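Local coordinates for protein intracellular serine protease (Bacillus licheniformis, PDB 4ZOQ) that is probably a subtilisin-like serine endopeptidase that processes lanthipeptide precursors, represented here by its N-terminal prodomain, at residues K39-L44 / V57-G62. Sequence-based numbering, arbitrary orientation.
Sequences KDKSKL and VIEEIG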
loop_
_atom_site.group_PDB
_atom_site.type_symbol
_atom_site.label_atom_id
_atom_site.label_comp_id
_atom_site.label_asym_id
_atom_site.label_seq_id
_atom_site.Cartn_x
_atom_site.Cartn_y
_atom_site.Cartn_z
ATOM N N LYS A 39 -10.587 -23.335 -12.513
ATOM C CA LYS A 39 -11.145 -24.642 -12.167
ATOM C C LYS A 39 -10.144 -25.773 -12.394
ATOM O O LYS A 39 -10.338 -26.867 -11.873
ATOM C CB LYS A 39 -12.450 -24.921 -12.915
ATOM C CG LYS A 39 -13.614 -24.072 -12.426
ATOM C CD LYS A 39 -13.645 -24.129 -10.894
ATOM C CE LYS A 39 -15.016 -23.856 -10.303
ATOM N NZ LYS A 39 -15.200 -24.628 -9.025
ATOM N N ASP A 40 -9.084 -25.520 -13.164
ATOM C CA ASP A 40 -8.091 -26.567 -13.413
ATOM C C ASP A 40 -6.979 -26.624 -12.348
ATOM O O ASP A 40 -5.933 -27.233 -12.574
ATOM C CB ASP A 40 -7.463 -26.415 -14.802
ATOM C CG ASP A 40 -8.492 -26.469 -15.919
ATOM O OD1 ASP A 40 -9.583 -27.041 -15.692
ATOM O OD2 ASP A 40 -8.199 -25.976 -17.033
ATOM N N LYS A 41 -7.237 -26.068 -11.169
ATOM C CA LYS A 41 -6.266 -26.099 -10.088
ATOM C C LYS A 41 -6.008 -27.549 -9.659
ATOM O O LYS A 41 -4.867 -27.957 -9.408
ATOM C CB LYS A 41 -6.754 -25.263 -8.915
ATOM C CG LYS A 41 -6.012 -25.471 -7.603
ATOM C CD LYS A 41 -6.907 -25.091 -6.436
ATOM C CE LYS A 41 -6.217 -25.228 -5.087
ATOM N NZ LYS A 41 -6.443 -26.538 -4.422
ATOM N N SER A 42 -7.095 -28.311 -9.560
ATOM C CA SER A 42 -7.055 -29.738 -9.221
ATOM C C SER A 42 -6.214 -30.577 -10.183
ATOM O O SER A 42 -5.538 -31.492 -9.747
ATOM C CB SER A 42 -8.483 -30.297 -9.162
ATOM O OG SER A 42 -9.164 -30.046 -10.380
ATOM N N LYS A 43 -6.190 -30.236 -11.464
ATOM C CA LYS A 43 -5.539 -31.106 -12.428
ATOM C C LYS A 43 -4.077 -30.700 -12.418
ATOM O O LYS A 43 -3.195 -31.454 -12.838
ATOM C CB LYS A 43 -6.117 -30.899 -13.836
ATOM C CG LYS A 43 -7.577 -31.255 -13.970
ATOM C CD LYS A 43 -8.083 -31.188 -15.408
ATOM C CE LYS A 43 -9.504 -31.752 -15.482
ATOM N NZ LYS A 43 -10.093 -31.722 -16.849
ATOM N N LEU A 44 -3.832 -29.530 -11.834
ATOM C CA LEU A 44 -2.490 -29.000 -11.669
ATOM C C LEU A 44 -1.783 -29.638 -10.502
ATOM O O LEU A 44 -0.611 -29.999 -10.599
ATOM C CB LEU A 44 -2.571 -27.486 -11.451
ATOM C CG LEU A 44 -1.329 -26.732 -10.983
ATOM C CD1 LEU A 44 -0.210 -26.783 -11.984
ATOM C CD2 LEU A 44 -1.688 -25.309 -10.648
ATOM N N VAL A 57 -0.633 -22.891 -5.136
ATOM C CA VAL A 57 -1.578 -22.201 -5.991
ATOM C C VAL A 57 -2.393 -21.229 -5.192
ATOM O O VAL A 57 -2.831 -21.546 -4.081
ATOM C CB VAL A 57 -2.533 -23.162 -6.689
ATOM C CG1 VAL A 57 -3.268 -22.444 -7.809
ATOM C CG2 VAL A 57 -1.767 -24.331 -7.227
ATOM N N ILE A 58 -2.530 -20.023 -5.743
ATOM C CA ILE A 58 -3.497 -19.039 -5.285
ATOM C C ILE A 58 -4.780 -19.300 -6.041
ATOM O O ILE A 58 -4.939 -18.863 -7.185
ATOM C CB ILE A 58 -3.000 -17.567 -5.493
ATOM C CG1 ILE A 58 -1.634 -17.361 -4.848
ATOM C CG2 ILE A 58 -3.984 -16.551 -4.894
ATOM C CD1 ILE A 58 -0.939 -16.090 -5.286
ATOM N N GLU A 59 -5.688 -20.039 -5.412
ATOM C CA GLU A 59 -6.841 -20.624 -6.105
ATOM C C GLU A 59 -7.720 -19.644 -6.876
ATOM O O GLU A 59 -8.150 -19.920 -7.989
ATOM C CB GLU A 59 -7.729 -21.333 -5.084
ATOM C CG GLU A 59 -9.004 -21.915 -5.673
ATOM C CD GLU A 59 -9.768 -22.748 -4.660
ATOM O OE1 GLU A 59 -9.196 -23.042 -3.583
ATOM O OE2 GLU A 59 -10.956 -23.056 -4.911
ATOM N N GLU A 60 -7.995 -18.497 -6.273
ATOM C CA GLU A 60 -8.951 -17.567 -6.850
ATOM C C GLU A 60 -8.464 -16.949 -8.146
ATOM O O GLU A 60 -9.252 -16.492 -8.957
ATOM C CB GLU A 60 -9.309 -16.483 -5.843
ATOM C CG GLU A 60 -10.095 -16.999 -4.636
ATOM C CD GLU A 60 -9.200 -17.565 -3.560
ATOM O OE1 GLU A 60 -8.009 -17.819 -3.834
ATOM O OE2 GLU A 60 -9.676 -17.740 -2.419
ATOM N N ILE A 61 -7.162 -16.920 -8.339
ATOM C CA ILE A 61 -6.601 -16.313 -9.543
ATOM C C ILE A 61 -5.846 -17.339 -10.401
ATOM O O ILE A 61 -5.313 -16.995 -11.461
ATOM C CB ILE A 61 -5.700 -15.083 -9.198
ATOM C CG1 ILE A 61 -4.543 -15.460 -8.285
ATOM C CG2 ILE A 61 -6.547 -13.949 -8.573
ATOM C CD1 ILE A 61 -3.551 -14.328 -8.133
ATOM N N GLY A 62 -5.713 -18.566 -9.898
ATOM C CA GLY A 62 -5.170 -19.651 -10.699
ATOM C C GLY A 62 -3.712 -19.459 -11.050
ATOM O O GLY A 62 -3.279 -19.776 -12.155
#
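Lys41 and Leu44, on the first turn of helix 41-49, face the end of strand 54-58 and the turn after it; the nearest alpha carbons, Lys41 CA and Gly62 CA, stand 6.6 Å apart, and the contact is made by side chains. Leu44 CD2 meets Val57 CG2 tip to tip at 3.6 Å. Two branched apolar residues suit this place, because both also pack on Ala64 of strand 63-67, and Leu44 reaches on to Phe76 and Leu80 of helix 70-80. Lys41 places CG anti to the main-chain N (chi1 166°), which carries the chain toward the strand, where CG lies 4.1 Å from Val57 CG1. Further along, it crosses the Glu59 side chain nearly at a right angle, Lys41 CD lying 3.9 Å from Glu59 CG. This is the helix-on-sheet packing of a small subtilase prodomain, in which two helices lie against an antiparallel sheet; Ile58, next along the strand, points away from the helix and packs on Tyr117 of the protease chain, as Ile61 in the turn does on its Met120. Lys41 NZ and Glu59 OE1 are 4.5 Å apart, too far for a salt bridge, though their opposite charges probably attract. Cut back to an alanine, Lys41 would probably no longer cover Val57 CG1 and the Glu59 methylenes, and Glu59 would lose the closer of two nearby positive charges. In the turn, Ile58 O accepts from both Ile61 N and Gly62 N, and Gly62, with its positive phi of 67°, sits where glycine is favoured.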